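Local coordinates for protein SUMO-1 cysteine protease S273R (African swine fever virus pig/Kenya/KEN-50/1950, PDB 6LJ9) that probably acts as a cysteine protease that matures the viral pp220 and pp62 polyproteins into core-shell proteins and dampens host innate immune signalling, at residues K31-T34 / S35-Q38; N92-E95 / T96-W100; D128-K131 / V132-E136; P196-R199 / W200-V204; L237-I240 / R241-D245. All coordinates share one frame; numbering follows the deposited sequence.

Interaction 1. Residues K31-T34 / S35-Q38; sequences KELT and SFLQ
L33 meets both F36 and L37 in the first turn of helix 34-37, just after helix 27-32 ends. Its backbone (phi -118°) has left the helical region after helix 27-32, and the same residue holds the N-cap position of helix 34-37. The carbonyl O of L33 takes the amide N of L37 at 3.0 Å, an ordinary first-turn bond, and L37 CG lies 3.3 Å from L33 O. The leucine side chain itself packs more loosely. L33 CD2 approaches F36 CD2 obliquely at 4.4 Å, while L33 CB is 4.5 Å from L37 CD1. V57 and Y60 of helix 55-64 also touch L33, and Y60 sets its ring edge-to-face with F36, so this side of the turn faces a neighbouring helix.

T34 works on the other side. With chi1 at 176°, OG1 stands opposite the residue's own amide N and beside its carbonyl, where it faces Q38, one turn on. The extended Q38 side chain runs alongside in the same direction, and its NE2 donates to T34 OG1 at 3.1 Å. The bond is nearly straight (161°), and the oxygen lies in the plane of the amide. The hydrocarbon part follows the backbone, Q38 CG lying 3.2 Å from T34 O, whereas the Q38 N to T34 O bond is weak at 3.4 Å.

The residue at the N-cap has a purely hydrocarbon side chain and can offer no capping acceptor; the turn is therefore fastened by one sound and one weak backbone bond and one surface side-chain bond, and the apolar contacts across it come from L33, F36 and L37.

Interaction 2. Residues N92-E95 / T96-W100; sequences NIDE and TLQRW
T96 OG1 donates to N92 O at 2.7 Å, nearly in line with the carbonyl, and so supplements the weak bond from T96 N to the same oxygen. A chi1 of -66° places OG1 opposite the T96 carbonyl carbon and beside the backbone N, facing N92 O. A second side chain also returns to a main-chain oxygen: R99 NH1 reaches E95 O at 3.0 Å. The acceptor lies in the guanidinium plane, yet NH1 sits 47° out of the carbonyl plane. R99 CG, CD and the guanidinium thus wrap around one carbonyl, while NE is taken by F76 O; N92 OD1 is hydrogen-bonded to T89 OG1, and N92 ND2 to P79 O.

All of this lies on helix 90-103, which packs against helix 232-244, headed by the inferred nucleophile C232; the side chain of I93 is about 8 Å from that of C232. I93 CG2 and L97 CD1 are 4.2 Å apart, the two side chains pointing the same way and both touching L237 of that helix.

The water-mediated contact is feeble. D94 OD2 and Q98 NE2 stay 3.7 Å apart, and one water spans the pair through weak bonds, 3.4 Å from D94 OD1 and 3.2 Å from Q98 NE2.

Interaction 3. Residues D128-K131 / V132-E136; sequences DMVK and VYKGE
Two bends in K131, at chi3 (86°) and chi4, curl its chain back and bring NZ near E136 OE1, at the end of a side chain that is extended beyond CG. The two chains cross at about a right angle, and K131 NZ stands 3.6 Å from E136 OE1, a long salt bridge that probably contributes little. The backbone link between the same residues is far firmer: E136 N donates to K131 O at 2.7 Å along a nearly straight line. G135 makes this possible through its positive phi (82°), a backbone shape that would press a side chain against the preceding carbonyl. G135 N adds a weak bond to V132 O at 3.3 Å.

At the other end, D128, at the N-cap, accepts from V130 N through OD1 at 3.2 Å, approached on the anti side and somewhat out of the carboxylate plane, while D128 O takes V132 N at 2.8 Å. The remaining side-chain contacts are slight. The selenium of selenomethionine M129 lies 4.2 Å from V132 CB, and V130 CG1 is 4.2 Å from K134 NZ, with V130 and K134 side by side.

M129 also faces W200, V204 and L208 of helix 195-208, and its amide is bound by Q207 OE1. The Y133 ring meets that of W181, their planes about 35° apart, and touches N246 of the second subunit.

Together the D128 capping bond at the start and the two bonds back into the last turn around G135 at the finish define a short helix, 129-134, with an aspartate N-cap and a Schellman motif at its C-terminal end.

Interaction 4. Residues P196-R199 / W200-V204; sequences PVIR and WMERV
Selenomethionine M201 lays its CG over the carbonyl oxygen of V197, 3.1 Å from V197 O, and its SE reaches V197 CG1 at 4.0 Å. A chi1 of -61° sets CG beside the backbone N, over V197 O, and the extended chi2 carries SE on toward V197 CG1. M201 N also donates to V197 O at 3.0 Å.

The two side chains project onto the central sheet, where M201 touches I183 and Y185 and V197 touches Y185 and I172. Helix 195-208 is the connection of a beta-alpha-beta crossover, leaving strand 181-186 and leading into strand 215-220, its parallel neighbour. The side chain of V197 is about 9 Å from that of N187, an inferred active-site residue.

The buried W200 side chain touches I172 and H121, and V204 CG2 covers one face of the indole toward the rim. W200 N donates to P196 O.

On the exposed side the grip is mostly backbone. E202 CG sits 3.2 Å from I198 O, with E202 CG and I198 CG2 4.3 Å apart. P196 N lies 3.8 Å above one face of the R199 guanidinium, offset toward its rim. R203 takes R199 O through its amide at 2.9 Å, whereas its side chain leads off to Q126 OE1.

Interaction 5. Residues L237-I240 / R241-D245; sequences LFYI and RARLD
A242 N donates to F238 O at 2.8 Å, the shortest of the four backbone bonds that run between the segments in this regular helix; R243 N follows, reaching Y239 O at 3.0 Å.

The side chains of those last two residues lie side by side. A chi1 of -60° sets R243 CG opposite the carbonyl carbon and beside the backbone N, which puts it over one face of the Y239 ring. R243 CG lies 4.0 Å from the centroid of that ring and 15° off its normal, a CH-pi contact. The bends at chi2 and chi3 then set the course of CD, NE and the guanidinium, whose plane stands 78° from the ring. E184 binds both residues, OE2 pairing with R243 NH2 and OE1 with Y239 OH, while D175 OD2 also holds R243 NH2, V247 O holds NH1, and D179 of the second subunit adds a long, weak ion pair.

On the flanks, I240 CG2 packs against L244 CD1 at 4.1 Å, side by side, and A242 CB comes obliquely toward F238 CE2 at 4.3 Å.

At the end of the helix R241 NE meets D245 OD2 at 3.3 Å, a weak hydrogen bond within a salt bridge. R241 is also paired with E16, and its guanidinium makes a cation-pi contact with W100.

Buried charges are thus paired off along helix 232-244. With the inferred nucleophile C232 at its first turn and the central sheet against Y239 and L244, this is consistent with the central helix of a Ulp1-type, clan CA cysteine protease.

How the interactions relate
All five contacts follow one another along the chain without nesting or crossing. Interaction 1 joins two helices at L33 and stands apart, its centre about 31 Å from the chain centre and its nearest atoms about 16 Å from those of interaction 2. Interactions 2, 4 and 5 are each successive turns within one helix, whereas interaction 3 spans a whole short helix with both ends. Interactions 2 and 5, far apart in sequence, meet directly: L97 CD2 lies 3.7 Å from L237 CD2, joining helix 90-103 to helix 232-244. Interactions 3 and 4 also touch, M129 CG being 3.7 Å from V204 CG1, which fastens helix 129-134 to the crossover helix 195-208.

Interaction 1. Residues K31-T34 / S35-Q38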
# COMPACT_ATOMS: atom_id res chain seq x y z
N LYS B 31 -25.47 10.05 -17.68
CA LYS B 31 -26.33 11.00 -18.37
C LYS B 31 -26.93 10.39 -19.64
O LYS B 31 -28.14 10.47 -19.87
CB LYS B 31 -25.54 12.26 -18.71
CG LYS B 31 -25.16 13.12 -17.52
CD LYS B 31 -24.06 14.10 -17.89
CE LYS B 31 -24.00 15.26 -16.91
NZ LYS B 31 -23.91 14.80 -15.50
N GLU B 32 -26.08 9.79 -20.47
CA GLU B 32 -26.53 9.29 -21.77
C GLU B 32 -27.48 8.11 -21.66
O GLU B 32 -28.24 7.86 -22.60
CB GLU B 32 -25.31 8.91 -22.62
CG GLU B 32 -24.29 10.02 -22.79
CD GLU B 32 -24.64 10.97 -23.91
OE1 GLU B 32 -23.97 10.92 -24.96
OE2 GLU B 32 -25.59 11.76 -23.75
N LEU B 33 -27.45 7.37 -20.55
CA LEU B 33 -28.28 6.18 -20.39
C LEU B 33 -29.27 6.31 -19.24
O LEU B 33 -29.73 5.30 -18.70
CB LEU B 33 -27.40 4.94 -20.18
CG LEU B 33 -26.37 4.66 -21.27
CD1 LEU B 33 -25.56 3.42 -20.94
CD2 LEU B 33 -27.05 4.52 -22.62
N THR B 34 -29.62 7.54 -18.85
CA THR B 34 -30.56 7.73 -17.75
C THR B 34 -31.95 7.19 -18.08
O THR B 34 -32.71 6.83 -17.18
CB THR B 34 -30.65 9.22 -17.39
OG1 THR B 34 -31.65 9.41 -16.38
CG2 THR B 34 -31.01 10.03 -18.62
N SER B 35 -32.29 7.13 -19.37
CA SER B 35 -33.59 6.58 -19.76
C SER B 35 -33.65 5.08 -19.50
O SER B 35 -34.65 4.57 -18.97
CB SER B 35 -33.86 6.87 -21.24
OG SER B 35 -35.02 6.19 -21.68
N PHE B 36 -32.59 4.34 -19.86
CA PHE B 36 -32.59 2.90 -19.67
C PHE B 36 -32.39 2.52 -18.21
O PHE B 36 -32.93 1.51 -17.75
CB PHE B 36 -31.51 2.25 -20.54
CG PHE B 36 -31.80 2.29 -22.01
CD1 PHE B 36 -32.66 1.37 -22.58
CD2 PHE B 36 -31.20 3.23 -22.83
CE1 PHE B 36 -32.93 1.39 -23.93
CE2 PHE B 36 -31.46 3.26 -24.18
CZ PHE B 36 -32.33 2.34 -24.74
N LEU B 37 -31.60 3.31 -17.47
CA LEU B 37 -31.27 2.95 -16.10
C LEU B 37 -32.48 3.02 -15.17
O LEU B 37 -32.59 2.21 -14.24
CB LEU B 37 -30.15 3.85 -15.57
CG LEU B 37 -28.75 3.58 -16.12
CD1 LEU B 37 -27.81 4.71 -15.73
CD2 LEU B 37 -28.23 2.24 -15.63
N GLN B 38 -33.40 3.96 -15.41
CA GLN B 38 -34.54 4.13 -14.52
C GLN B 38 -35.70 3.19 -14.84
O GLN B 38 -36.67 3.14 -14.08
CB GLN B 38 -35.02 5.58 -14.56
CG GLN B 38 -33.94 6.58 -14.19
CD GLN B 38 -34.50 7.92 -13.76
OE1 GLN B 38 -35.43 7.98 -12.95
NE2 GLN B 38 -33.95 9.00 -14.29

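Interaction 2. Residues N92-E95 / T96-W100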
# COMPACT_ATOMS: atom_id res chain seq x y z
N ASN B 92 -11.75 -16.04 -15.10
CA ASN B 92 -12.33 -15.41 -13.92
C ASN B 92 -11.25 -15.03 -12.91
O ASN B 92 -11.33 -13.98 -12.26
CB ASN B 92 -13.36 -16.33 -13.27
CG ASN B 92 -14.38 -16.86 -14.25
OD1 ASN B 92 -14.52 -18.07 -14.44
ND2 ASN B 92 -15.10 -15.95 -14.90
N ILE B 93 -10.22 -15.87 -12.78
CA ILE B 93 -9.17 -15.62 -11.80
C ILE B 93 -8.18 -14.59 -12.31
O ILE B 93 -7.73 -13.72 -11.56
CB ILE B 93 -8.48 -16.95 -11.44
CG1 ILE B 93 -9.49 -17.91 -10.81
CG2 ILE B 93 -7.31 -16.71 -10.51
CD1 ILE B 93 -8.96 -19.31 -10.60
N ASP B 94 -7.82 -14.67 -13.60
CA ASP B 94 -6.85 -13.72 -14.15
C ASP B 94 -7.40 -12.30 -14.12
O ASP B 94 -6.70 -11.37 -13.71
CB ASP B 94 -6.49 -14.13 -15.58
CG ASP B 94 -5.29 -13.37 -16.12
OD1 ASP B 94 -4.21 -13.45 -15.48
OD2 ASP B 94 -5.41 -12.71 -17.17
N GLU B 95 -8.65 -12.13 -14.54
CA GLU B 95 -9.25 -10.80 -14.58
C GLU B 95 -9.55 -10.26 -13.19
O GLU B 95 -9.68 -9.05 -13.02
CB GLU B 95 -10.52 -10.84 -15.43
CG GLU B 95 -10.26 -11.23 -16.87
CD GLU B 95 -11.53 -11.61 -17.61
OE1 GLU B 95 -12.63 -11.38 -17.06
OE2 GLU B 95 -11.43 -12.14 -18.74
N THR B 96 -9.66 -11.13 -12.18
CA THR B 96 -9.85 -10.67 -10.81
C THR B 96 -8.54 -10.17 -10.21
O THR B 96 -8.49 -9.10 -9.60
CB THR B 96 -10.45 -11.79 -9.95
OG1 THR B 96 -11.77 -12.08 -10.40
CG2 THR B 96 -10.50 -11.37 -8.49
N LEU B 97 -7.46 -10.94 -10.39
CA LEU B 97 -6.16 -10.54 -9.85
C LEU B 97 -5.62 -9.31 -10.57
O LEU B 97 -4.90 -8.51 -9.96
CB LEU B 97 -5.17 -11.69 -9.95
CG LEU B 97 -5.52 -12.95 -9.15
CD1 LEU B 97 -4.41 -13.98 -9.26
CD2 LEU B 97 -5.79 -12.59 -7.69
N GLN B 98 -5.95 -9.14 -11.85
CA GLN B 98 -5.57 -7.92 -12.56
C GLN B 98 -6.26 -6.69 -11.97
O GLN B 98 -5.69 -5.60 -11.99
CB GLN B 98 -5.89 -8.05 -14.04
CG GLN B 98 -4.93 -8.94 -14.81
CD GLN B 98 -5.37 -9.16 -16.25
OE1 GLN B 98 -6.56 -9.29 -16.54
NE2 GLN B 98 -4.41 -9.19 -17.16
N ARG B 99 -7.48 -6.84 -11.45
CA ARG B 99 -8.18 -5.71 -10.85
C ARG B 99 -7.64 -5.40 -9.46
O ARG B 99 -7.57 -4.23 -9.07
CB ARG B 99 -9.68 -5.98 -10.79
CG ARG B 99 -10.40 -5.77 -12.11
CD ARG B 99 -11.83 -6.29 -12.05
NE ARG B 99 -12.60 -5.87 -13.22
CZ ARG B 99 -12.55 -6.47 -14.41
NH1 ARG B 99 -11.76 -7.52 -14.58
NH2 ARG B 99 -13.28 -6.01 -15.41
N TRP B 100 -7.25 -6.43 -8.70
CA TRP B 100 -6.69 -6.19 -7.38
C TRP B 100 -5.33 -5.49 -7.46
O TRP B 100 -4.96 -4.76 -6.54
CB TRP B 100 -6.56 -7.51 -6.62
CG TRP B 100 -7.87 -8.11 -6.23
CD1 TRP B 100 -9.11 -7.56 -6.39
CD2 TRP B 100 -8.08 -9.39 -5.62
NE1 TRP B 100 -10.07 -8.41 -5.91
CE2 TRP B 100 -9.47 -9.55 -5.44
CE3 TRP B 100 -7.23 -10.43 -5.22
CZ2 TRP B 100 -10.02 -10.69 -4.87
CZ3 TRP B 100 -7.78 -11.56 -4.65
CH2 TRP B 100 -9.17 -11.68 -4.48
O HOH W 1 -1.97 -10.96 -16.17

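Interaction 3. Residues D128-K131 / V132-E136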
# COMPACT_ATOMS: atom_id res chain seq x y z
N ASP B 128 11.22 -13.81 -11.83
CA ASP B 128 12.33 -13.72 -10.89
C ASP B 128 11.85 -12.88 -9.71
O ASP B 128 11.63 -11.67 -9.86
CB ASP B 128 13.56 -13.11 -11.55
CG ASP B 128 14.82 -13.26 -10.72
OD1 ASP B 128 14.72 -13.31 -9.48
OD2 ASP B 128 15.92 -13.34 -11.31
N MSE B 129 11.68 -13.52 -8.56
CA MSE B 129 11.08 -12.87 -7.39
C MSE B 129 11.90 -11.68 -6.92
O MSE B 129 11.36 -10.72 -6.36
CB MSE B 129 10.91 -13.88 -6.25
CG MSE B 129 9.76 -13.56 -5.32
SE MSE B 129 8.07 -13.39 -6.27
CE MSE B 129 8.01 -15.15 -7.10
N VAL B 130 13.22 -11.73 -7.14
CA VAL B 130 14.06 -10.58 -6.84
C VAL B 130 13.76 -9.43 -7.78
O VAL B 130 13.64 -8.27 -7.36
CB VAL B 130 15.55 -10.97 -6.89
CG1 VAL B 130 16.43 -9.75 -6.70
CG2 VAL B 130 15.85 -12.02 -5.83
N LYS B 131 13.63 -9.72 -9.08
CA LYS B 131 13.26 -8.68 -10.03
C LYS B 131 11.84 -8.18 -9.77
O LYS B 131 11.53 -7.02 -10.06
CB LYS B 131 13.39 -9.19 -11.47
CG LYS B 131 14.78 -9.69 -11.83
CD LYS B 131 14.81 -10.28 -13.24
CE LYS B 131 15.05 -9.21 -14.30
NZ LYS B 131 16.49 -8.81 -14.34
N VAL B 132 10.98 -9.04 -9.23
CA VAL B 132 9.64 -8.60 -8.82
C VAL B 132 9.75 -7.58 -7.69
O VAL B 132 9.09 -6.54 -7.70
CB VAL B 132 8.78 -9.81 -8.40
CG1 VAL B 132 7.49 -9.34 -7.75
CG2 VAL B 132 8.49 -10.68 -9.60
N TYR B 133 10.60 -7.87 -6.70
CA TYR B 133 10.77 -6.96 -5.58
C TYR B 133 11.42 -5.65 -6.02
O TYR B 133 11.06 -4.58 -5.51
CB TYR B 133 11.61 -7.63 -4.49
CG TYR B 133 11.69 -6.86 -3.19
CD1 TYR B 133 10.73 -7.04 -2.20
CD2 TYR B 133 12.72 -5.96 -2.96
CE1 TYR B 133 10.80 -6.33 -1.01
CE2 TYR B 133 12.79 -5.25 -1.78
CZ TYR B 133 11.83 -5.44 -0.81
OH TYR B 133 11.92 -4.73 0.37
N LYS B 134 12.36 -5.72 -6.96
CA LYS B 134 13.06 -4.53 -7.43
C LYS B 134 12.26 -3.72 -8.44
O LYS B 134 12.66 -2.59 -8.76
CB LYS B 134 14.40 -4.92 -8.04
CG LYS B 134 15.47 -5.29 -7.02
CD LYS B 134 16.78 -5.63 -7.71
CE LYS B 134 17.98 -5.31 -6.83
NZ LYS B 134 17.91 -6.01 -5.52
N GLY B 135 11.15 -4.25 -8.94
CA GLY B 135 10.37 -3.55 -9.94
C GLY B 135 10.89 -3.69 -11.35
O GLY B 135 10.90 -2.70 -12.10
N GLU B 136 11.33 -4.88 -11.73
CA GLU B 136 11.90 -5.11 -13.05
C GLU B 136 11.20 -6.24 -13.80
O GLU B 136 11.72 -6.71 -14.82
CB GLU B 136 13.40 -5.40 -12.93
CG GLU B 136 14.18 -4.33 -12.19
CD GLU B 136 15.64 -4.68 -12.00
OE1 GLU B 136 16.04 -5.80 -12.39
OE2 GLU B 136 16.40 -3.85 -11.46

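Interaction 4. Residues P196-R199 / W200-V204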
# COMPACT_ATOMS: atom_id res chain seq x y z
N PRO B 196 6.54 -30.67 -7.98
CA PRO B 196 6.91 -29.46 -8.74
C PRO B 196 6.64 -28.16 -8.00
O PRO B 196 7.41 -27.21 -8.13
CB PRO B 196 6.07 -29.59 -10.01
CG PRO B 196 5.90 -31.06 -10.19
CD PRO B 196 5.78 -31.62 -8.80
N VAL B 197 5.56 -28.10 -7.22
CA VAL B 197 5.30 -26.89 -6.43
C VAL B 197 6.39 -26.70 -5.38
O VAL B 197 6.83 -25.58 -5.12
CB VAL B 197 3.90 -26.96 -5.80
CG1 VAL B 197 3.66 -25.75 -4.90
CG2 VAL B 197 2.84 -27.01 -6.89
N ILE B 198 6.84 -27.80 -4.77
CA ILE B 198 7.90 -27.71 -3.76
C ILE B 198 9.18 -27.17 -4.38
O ILE B 198 9.85 -26.30 -3.80
CB ILE B 198 8.12 -29.09 -3.11
CG1 ILE B 198 6.88 -29.52 -2.33
CG2 ILE B 198 9.34 -29.06 -2.19
CD1 ILE B 198 6.59 -28.68 -1.11
N ARG B 199 9.55 -27.66 -5.57
CA ARG B 199 10.76 -27.17 -6.23
C ARG B 199 10.66 -25.68 -6.53
O ARG B 199 11.64 -24.94 -6.37
CB ARG B 199 11.01 -27.94 -7.52
CG ARG B 199 11.00 -29.45 -7.37
CD ARG B 199 11.02 -30.11 -8.74
NE ARG B 199 10.36 -31.41 -8.73
CZ ARG B 199 9.90 -32.02 -9.82
NH1 ARG B 199 10.04 -31.45 -11.00
NH2 ARG B 199 9.31 -33.20 -9.72
N TRP B 200 9.48 -25.22 -6.96
CA TRP B 200 9.29 -23.80 -7.25
C TRP B 200 9.42 -22.96 -5.99
O TRP B 200 10.07 -21.91 -6.00
CB TRP B 200 7.94 -23.58 -7.92
CG TRP B 200 7.71 -22.16 -8.33
CD1 TRP B 200 8.00 -21.60 -9.55
CD2 TRP B 200 7.14 -21.11 -7.54
NE1 TRP B 200 7.64 -20.27 -9.56
CE2 TRP B 200 7.11 -19.95 -8.34
CE3 TRP B 200 6.64 -21.04 -6.23
CZ2 TRP B 200 6.62 -18.73 -7.87
CZ3 TRP B 200 6.15 -19.83 -5.77
CH2 TRP B 200 6.14 -18.70 -6.59
N MSE B 201 8.81 -23.40 -4.89
CA MSE B 201 8.90 -22.68 -3.62
C MSE B 201 10.34 -22.64 -3.12
O MSE B 201 10.79 -21.63 -2.58
CB MSE B 201 8.00 -23.34 -2.57
CG MSE B 201 6.52 -23.34 -2.93
SE MSE B 201 5.42 -24.29 -1.64
CE MSE B 201 5.65 -23.11 -0.11
N GLU B 202 11.06 -23.75 -3.31
CA GLU B 202 12.47 -23.79 -2.91
C GLU B 202 13.31 -22.86 -3.78
O GLU B 202 14.22 -22.18 -3.27
CB GLU B 202 12.99 -25.22 -2.99
CG GLU B 202 12.46 -26.15 -1.91
CD GLU B 202 12.79 -25.66 -0.51
OE1 GLU B 202 11.86 -25.47 0.30
OE2 GLU B 202 13.99 -25.47 -0.22
N ARG B 203 13.04 -22.81 -5.08
CA ARG B 203 13.81 -21.94 -5.97
C ARG B 203 13.59 -20.48 -5.63
O ARG B 203 14.53 -19.68 -5.66
CB ARG B 203 13.44 -22.23 -7.43
CG ARG B 203 14.37 -21.60 -8.46
CD ARG B 203 13.89 -20.23 -8.93
NE ARG B 203 12.60 -20.31 -9.62
CZ ARG B 203 12.47 -20.47 -10.94
NH1 ARG B 203 13.55 -20.56 -11.71
NH2 ARG B 203 11.26 -20.53 -11.48
N VAL B 204 12.35 -20.10 -5.30
CA VAL B 204 12.07 -18.72 -4.92
C VAL B 204 12.75 -18.37 -3.60
O VAL B 204 13.19 -17.23 -3.40
CB VAL B 204 10.55 -18.49 -4.86
CG1 VAL B 204 10.23 -17.08 -4.37
CG2 VAL B 204 9.92 -18.72 -6.23

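Interaction 5. Residues L237-I240 / R241-D245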
# COMPACT_ATOMS: atom_id res chain seq x y z
N LEU B 237 -8.86 -17.56 -4.10
CA LEU B 237 -8.87 -16.11 -4.25
C LEU B 237 -9.01 -15.41 -2.91
O LEU B 237 -8.42 -14.35 -2.69
CB LEU B 237 -9.99 -15.68 -5.20
CG LEU B 237 -9.74 -15.89 -6.70
CD1 LEU B 237 -10.99 -15.54 -7.48
CD2 LEU B 237 -8.56 -15.06 -7.16
N PHE B 238 -9.80 -15.99 -2.00
CA PHE B 238 -9.99 -15.37 -0.69
C PHE B 238 -8.70 -15.38 0.13
O PHE B 238 -8.44 -14.44 0.88
CB PHE B 238 -11.11 -16.08 0.07
CG PHE B 238 -11.32 -15.56 1.47
CD1 PHE B 238 -12.10 -14.43 1.68
CD2 PHE B 238 -10.76 -16.19 2.56
CE1 PHE B 238 -12.30 -13.94 2.96
CE2 PHE B 238 -10.96 -15.71 3.84
CZ PHE B 238 -11.73 -14.58 4.04
N TYR B 239 -7.90 -16.44 -0.00
CA TYR B 239 -6.63 -16.50 0.71
C TYR B 239 -5.72 -15.36 0.29
O TYR B 239 -5.13 -14.68 1.13
CB TYR B 239 -5.95 -17.85 0.46
CG TYR B 239 -4.65 -18.03 1.20
CD1 TYR B 239 -4.63 -18.44 2.53
CD2 TYR B 239 -3.43 -17.80 0.58
CE1 TYR B 239 -3.44 -18.60 3.22
CE2 TYR B 239 -2.23 -17.96 1.26
CZ TYR B 239 -2.25 -18.37 2.57
OH TYR B 239 -1.06 -18.53 3.25
N ILE B 240 -5.61 -15.12 -1.02
CA ILE B 240 -4.77 -14.03 -1.51
C ILE B 240 -5.30 -12.69 -1.02
O ILE B 240 -4.53 -11.83 -0.58
CB ILE B 240 -4.68 -14.08 -3.05
CG1 ILE B 240 -3.97 -15.35 -3.51
CG2 ILE B 240 -3.99 -12.83 -3.58
CD1 ILE B 240 -3.83 -15.48 -5.01
N ARG B 241 -6.61 -12.49 -1.08
CA ARG B 241 -7.19 -11.22 -0.66
C ARG B 241 -7.03 -11.00 0.84
O ARG B 241 -6.73 -9.89 1.29
CB ARG B 241 -8.66 -11.15 -1.05
CG ARG B 241 -9.34 -9.84 -0.68
CD ARG B 241 -8.58 -8.65 -1.26
NE ARG B 241 -9.19 -7.38 -0.89
CZ ARG B 241 -10.05 -6.71 -1.65
NH1 ARG B 241 -10.41 -7.19 -2.83
NH2 ARG B 241 -10.55 -5.55 -1.23
N ALA B 242 -7.21 -12.06 1.64
CA ALA B 242 -7.04 -11.93 3.08
C ALA B 242 -5.60 -11.62 3.44
O ALA B 242 -5.34 -10.79 4.33
CB ALA B 242 -7.51 -13.20 3.78
N ARG B 243 -4.64 -12.27 2.78
CA ARG B 243 -3.23 -11.97 3.03
C ARG B 243 -2.89 -10.55 2.59
O ARG B 243 -2.06 -9.88 3.22
CB ARG B 243 -2.33 -12.98 2.32
CG ARG B 243 -2.54 -14.42 2.75
CD ARG B 243 -1.97 -14.70 4.13
NE ARG B 243 -0.52 -14.60 4.16
CZ ARG B 243 0.15 -13.59 4.70
NH1 ARG B 243 -0.50 -12.59 5.27
NH2 ARG B 243 1.48 -13.58 4.68
N LEU B 244 -3.51 -10.08 1.51
CA LEU B 244 -3.30 -8.71 1.06
C LEU B 244 -3.81 -7.71 2.09
O LEU B 244 -3.19 -6.66 2.32
CB LEU B 244 -3.97 -8.48 -0.29
CG LEU B 244 -3.25 -9.02 -1.53
CD1 LEU B 244 -4.10 -8.82 -2.77
CD2 LEU B 244 -1.89 -8.35 -1.70
N ASP B 245 -4.95 -8.01 2.72
CA ASP B 245 -5.48 -7.20 3.81
C ASP B 245 -4.88 -7.57 5.16
O ASP B 245 -5.45 -7.22 6.20
CB ASP B 245 -7.00 -7.31 3.86
CG ASP B 245 -7.67 -6.58 2.71
OD1 ASP B 245 -7.05 -5.66 2.15
OD2 ASP B 245 -8.82 -6.94 2.37